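Local coordinates for DNA protection during starvation protein (Agrobacterium tumefaciens, PDB 1O9R), which protects DNA from oxidative damage without binding it, oxidising ferrous iron with hydrogen peroxide and storing it as a ferric mineral inside a hollow dodecamer, at residues 38-48 and 96-107. Numbering follows the deposited sequence.
Sequences QAHWNLKGPQF and YPTDIYKIHDHL
Ile103, in the first turn of helix 103-130, is wedged into the bend that follows helix 12-42. Its CD1 lies 3.5 Å from the backbone N of Phe48, CG1 packs on Leu43 CB, and CG2 meets Gln47 OE1 at 3.5 Å. Gln47 crosses this isoleucine, and its NE2 bonds Pro46 O of a neighbouring subunit. Just before Ile103 the backbones join in a single bridge: Lys44 N donates to Tyr101 O (2.9 Å), and Ile103 N makes a weak bond back to Lys44 O (3.3 Å). Alongside, Lys44 CG rests on Tyr101 CB at 3.5 Å; the two side chains run the same way, then end on different subunits, Tyr101 OH bonding Thr79 OG1 of a second neighbour and Lys44 NZ Gln159 OE1 of a third. One turn beyond Ile103, the imidazole of His106 sits between Ile100 CD1 over one face and Ala39 O over the other, while Leu43 CD2 touches its CG at 3.7 Å. Chi1 of -84° sets the ring beside Ala39, and chi2 of -68° turns ND1 to Tyr96 OH, in the ring plane and hydrogen-bonded at 2.7 Å. Ala39 CB nestles against both partners, 3.4 Å from Tyr96 OH. Further out, Tyr96 packs on Ala109 and Leu110. Asn42 ND2 is hydrogen-bonded to Gln38 O and to Ala80 O of the subunit carrying Thr79. The contact thus ties the end of helix 12-42 to the start of helix 103-130, two helices of the ferritin-like four-helix bundle of Dps, where three neighbouring subunits meet it.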
loop_
_atom_site.group_PDB
_atom_site.type_symbol
_atom_site.label_atom_id
_atom_site.label_comp_id
_atom_site.label_asym_id
_atom_site.label_seq_id
_atom_site.Cartn_x
_atom_site.Cartn_y
_atom_site.Cartn_z
ATOM N N GLN A 38 30.238 7.178 1.997
ATOM C CA GLN A 38 31.466 7.668 1.346
ATOM C C GLN A 38 31.835 6.731 0.215
ATOM O O GLN A 38 32.171 7.149 -0.919
ATOM C CB GLN A 38 32.555 7.770 2.436
ATOM C CG GLN A 38 33.930 8.124 1.781
ATOM C CD GLN A 38 33.936 9.526 1.261
ATOM O OE1 GLN A 38 34.770 9.817 0.338
ATOM N NE2 GLN A 38 33.147 10.422 1.689
ATOM N N ALA A 39 31.800 5.409 0.447
ATOM C CA ALA A 39 32.146 4.439 -0.591
ATOM C C ALA A 39 31.090 4.420 -1.655
ATOM O O ALA A 39 31.394 4.503 -2.865
ATOM C CB ALA A 39 32.232 3.056 0.071
ATOM N N HIS A 40 29.814 4.416 -1.286
ATOM C CA HIS A 40 28.714 4.376 -2.231
ATOM C C HIS A 40 28.771 5.484 -3.266
ATOM O O HIS A 40 28.529 5.215 -4.492
ATOM C CB HIS A 40 27.439 4.434 -1.405
ATOM C CG HIS A 40 26.206 5.022 -1.984
ATOM N ND1 HIS A 40 25.183 4.236 -2.538
ATOM C CD2 HIS A 40 25.761 6.308 -2.047
ATOM C CE1 HIS A 40 24.150 5.013 -2.864
ATOM N NE2 HIS A 40 24.523 6.266 -2.602
ATOM N N TRP A 41 29.105 6.715 -2.871
ATOM C CA TRP A 41 29.117 7.798 -3.872
ATOM C C TRP A 41 30.254 7.671 -4.870
ATOM O O TRP A 41 30.135 8.098 -6.022
ATOM C CB TRP A 41 29.298 9.161 -3.171
ATOM C CG TRP A 41 28.159 9.561 -2.302
ATOM C CD1 TRP A 41 26.832 9.483 -2.623
ATOM C CD2 TRP A 41 28.198 10.077 -0.977
ATOM N NE1 TRP A 41 26.054 9.926 -1.571
ATOM C CE2 TRP A 41 26.876 10.286 -0.538
ATOM C CE3 TRP A 41 29.272 10.383 -0.132
ATOM C CZ2 TRP A 41 26.595 10.826 0.733
ATOM C CZ3 TRP A 41 28.966 10.907 1.136
ATOM C CH2 TRP A 41 27.626 11.094 1.530
ATOM N N ASN A 42 31.391 7.137 -4.409
ATOM C CA ASN A 42 32.645 7.203 -5.159
ATOM C C ASN A 42 33.079 5.937 -5.830
ATOM O O ASN A 42 34.210 5.818 -6.378
ATOM C CB ASN A 42 33.771 7.709 -4.218
ATOM C CG ASN A 42 33.526 9.141 -3.765
ATOM O OD1 ASN A 42 33.481 10.051 -4.632
ATOM N ND2 ASN A 42 33.308 9.420 -2.475
ATOM N N LEU A 43 32.231 4.922 -5.895
ATOM C CA LEU A 43 32.497 3.665 -6.566
ATOM C C LEU A 43 32.595 3.856 -8.051
ATOM O O LEU A 43 31.748 4.546 -8.645
ATOM C CB LEU A 43 31.247 2.693 -6.465
ATOM C CG LEU A 43 30.841 2.324 -5.061
ATOM C CD1 LEU A 43 29.587 1.407 -5.108
ATOM C CD2 LEU A 43 31.922 1.604 -4.259
ATOM N N LYS A 44 33.598 3.205 -8.663
ATOM C CA LYS A 44 33.678 3.261 -10.130
ATOM C C LYS A 44 34.047 1.883 -10.641
ATOM O O LYS A 44 34.990 1.316 -10.079
ATOM C CB LYS A 44 34.848 4.144 -10.577
ATOM C CG LYS A 44 35.062 5.528 -10.002
ATOM C CD LYS A 44 33.924 6.424 -10.537
ATOM C CE LYS A 44 34.125 7.852 -9.950
ATOM N NZ LYS A 44 32.864 8.617 -10.322
ATOM N N GLY A 45 33.390 1.369 -11.656
ATOM C CA GLY A 45 33.788 0.075 -12.262
ATOM C C GLY A 45 32.556 -0.681 -12.667
ATOM O O GLY A 45 31.403 -0.299 -12.417
ATOM N N PRO A 46 32.699 -1.873 -13.245
ATOM C CA PRO A 46 31.637 -2.660 -13.840
ATOM C C PRO A 46 30.507 -3.134 -12.935
ATOM O O PRO A 46 29.395 -3.349 -13.421
ATOM C CB PRO A 46 32.382 -3.807 -14.510
ATOM C CG PRO A 46 33.747 -3.294 -14.770
ATOM C CD PRO A 46 34.084 -2.354 -13.637
ATOM N N GLN A 47 30.881 -3.220 -11.650
ATOM C CA GLN A 47 29.926 -3.628 -10.668
ATOM C C GLN A 47 29.165 -2.450 -10.032
ATOM O O GLN A 47 28.394 -2.644 -9.090
ATOM C CB GLN A 47 30.784 -4.252 -9.485
ATOM C CG GLN A 47 31.752 -5.383 -9.817
ATOM C CD GLN A 47 32.837 -5.686 -8.790
ATOM O OE1 GLN A 47 33.934 -5.080 -8.803
ATOM N NE2 GLN A 47 32.657 -6.647 -7.873
ATOM N N PHE A 48 29.235 -1.255 -10.613
ATOM C CA PHE A 48 28.700 -0.091 -9.939
ATOM C C PHE A 48 27.272 -0.221 -9.409
ATOM O O PHE A 48 27.097 0.038 -8.217
ATOM C CB PHE A 48 28.748 1.125 -10.929
ATOM C CG PHE A 48 28.095 2.352 -10.320
ATOM C CD1 PHE A 48 28.847 3.129 -9.441
ATOM C CD2 PHE A 48 26.812 2.736 -10.618
ATOM C CE1 PHE A 48 28.280 4.253 -8.827
ATOM C CE2 PHE A 48 26.210 3.820 -10.048
ATOM C CZ PHE A 48 26.963 4.576 -9.144
ATOM N N TYR A 96 38.703 6.495 6.551
ATOM C CA TYR A 96 38.451 5.873 5.255
ATOM C C TYR A 96 39.176 6.652 4.168
ATOM O O TYR A 96 39.144 7.888 4.110
ATOM C CB TYR A 96 36.895 5.915 4.998
ATOM C CG TYR A 96 36.495 4.991 3.878
ATOM C CD1 TYR A 96 36.283 3.615 4.100
ATOM C CD2 TYR A 96 36.357 5.467 2.577
ATOM C CE1 TYR A 96 35.935 2.740 3.098
ATOM C CE2 TYR A 96 36.021 4.573 1.557
ATOM C CZ TYR A 96 35.801 3.233 1.799
ATOM O OH TYR A 96 35.466 2.334 0.822
ATOM N N PRO A 97 39.801 5.932 3.236
ATOM C CA PRO A 97 40.552 6.644 2.172
ATOM C C PRO A 97 39.665 7.404 1.209
ATOM O O PRO A 97 38.698 6.810 0.704
ATOM C CB PRO A 97 41.355 5.545 1.524
ATOM C CG PRO A 97 40.570 4.275 1.748
ATOM C CD PRO A 97 39.950 4.482 3.136
ATOM N N THR A 98 39.993 8.647 0.936
ATOM C CA THR A 98 39.140 9.437 0.013
ATOM C C THR A 98 39.659 9.400 -1.401
ATOM O O THR A 98 39.091 10.087 -2.268
ATOM C CB THR A 98 39.022 10.881 0.522
ATOM O OG1 THR A 98 40.315 11.482 0.676
ATOM C CG2 THR A 98 38.350 10.897 1.877
ATOM N N ASP A 99 40.736 8.691 -1.649
ATOM C CA ASP A 99 41.346 8.651 -2.957
ATOM C C ASP A 99 41.298 7.287 -3.608
ATOM O O ASP A 99 42.029 6.950 -4.528
ATOM C CB ASP A 99 42.809 9.139 -2.876
ATOM C CG ASP A 99 43.637 8.217 -2.024
ATOM O OD1 ASP A 99 44.891 8.380 -2.079
ATOM O OD2 ASP A 99 43.099 7.356 -1.296
ATOM N N ILE A 100 40.303 6.456 -3.223
ATOM C CA ILE A 100 40.111 5.163 -3.895
ATOM C C ILE A 100 38.780 5.192 -4.686
ATOM O O ILE A 100 37.895 5.985 -4.317
ATOM C CB ILE A 100 40.088 4.005 -2.917
ATOM C CG1 ILE A 100 39.079 4.267 -1.786
ATOM C CG2 ILE A 100 41.529 3.808 -2.367
ATOM C CD1 ILE A 100 38.787 2.926 -1.046
ATOM N N TYR A 101 38.755 4.523 -5.801
ATOM C CA TYR A 101 37.621 4.534 -6.728
ATOM C C TYR A 101 37.265 3.172 -7.214
ATOM O O TYR A 101 36.088 2.768 -7.251
ATOM C CB TYR A 101 37.936 5.462 -7.978
ATOM C CG TYR A 101 38.238 6.854 -7.467
ATOM C CD1 TYR A 101 39.606 7.261 -7.283
ATOM C CD2 TYR A 101 37.290 7.727 -7.056
ATOM C CE1 TYR A 101 39.876 8.489 -6.781
ATOM C CE2 TYR A 101 37.568 8.970 -6.530
ATOM C CZ TYR A 101 38.888 9.367 -6.373
ATOM O OH TYR A 101 39.164 10.596 -5.863
ATOM N N LYS A 102 38.228 2.318 -7.591
ATOM C CA LYS A 102 37.917 0.972 -8.012
ATOM C C LYS A 102 37.009 0.283 -6.972
ATOM O O LYS A 102 37.369 0.281 -5.798
ATOM C CB LYS A 102 39.200 0.117 -8.150
ATOM C CG LYS A 102 39.962 0.697 -9.368
ATOM C CD LYS A 102 40.916 -0.313 -9.967
ATOM C CE LYS A 102 42.257 -0.382 -9.277
ATOM N NZ LYS A 102 43.131 -1.284 -10.122
ATOM N N ILE A 103 36.046 -0.469 -7.508
ATOM C CA ILE A 103 35.120 -1.130 -6.534
ATOM C C ILE A 103 35.857 -2.142 -5.648
ATOM O O ILE A 103 35.503 -2.228 -4.494
ATOM C CB ILE A 103 33.946 -1.721 -7.274
ATOM C CG1 ILE A 103 33.155 -0.457 -7.732
ATOM C CG2 ILE A 103 33.090 -2.623 -6.388
ATOM C CD1 ILE A 103 32.105 -0.782 -8.748
ATOM N N HIS A 104 36.808 -2.871 -6.247
ATOM C CA HIS A 104 37.514 -3.830 -5.364
ATOM C C HIS A 104 38.194 -3.086 -4.217
ATOM O O HIS A 104 38.273 -3.677 -3.136
ATOM C CB HIS A 104 38.583 -4.552 -6.221
ATOM C CG HIS A 104 39.054 -5.857 -5.644
ATOM N ND1 HIS A 104 39.514 -6.842 -6.491
ATOM C CD2 HIS A 104 39.118 -6.307 -4.395
ATOM C CE1 HIS A 104 39.850 -7.898 -5.729
ATOM N NE2 HIS A 104 39.622 -7.611 -4.450
ATOM N N ASP A 105 38.766 -1.896 -4.429
ATOM C CA ASP A 105 39.448 -1.164 -3.365
ATOM C C ASP A 105 38.476 -0.708 -2.281
ATOM O O ASP A 105 38.751 -0.824 -1.084
ATOM C CB ASP A 105 40.268 0.027 -3.916
ATOM C CG ASP A 105 41.477 -0.357 -4.758
ATOM O OD1 ASP A 105 41.926 -1.461 -4.503
ATOM O OD2 ASP A 105 41.829 0.494 -5.598
ATOM N N HIS A 106 37.255 -0.315 -2.713
ATOM C CA HIS A 106 36.250 0.036 -1.696
ATOM C C HIS A 106 35.781 -1.208 -1.000
ATOM O O HIS A 106 35.594 -1.093 0.209
ATOM C CB HIS A 106 35.040 0.690 -2.439
ATOM C CG HIS A 106 35.217 2.155 -2.714
ATOM N ND1 HIS A 106 35.253 3.164 -1.775
ATOM C CD2 HIS A 106 35.432 2.780 -3.918
ATOM C CE1 HIS A 106 35.458 4.346 -2.346
ATOM N NE2 HIS A 106 35.586 4.115 -3.646
ATOM N N LEU A 107 35.541 -2.318 -1.725
ATOM C CA LEU A 107 35.140 -3.538 -1.022
ATOM C C LEU A 107 36.175 -3.946 0.028
ATOM O O LEU A 107 35.768 -4.300 1.128
ATOM C CB LEU A 107 34.952 -4.687 -2.014
ATOM C CG LEU A 107 33.717 -4.536 -2.942
ATOM C CD1 LEU A 107 33.742 -5.559 -4.066
ATOM C CD2 LEU A 107 32.449 -4.701 -2.084
#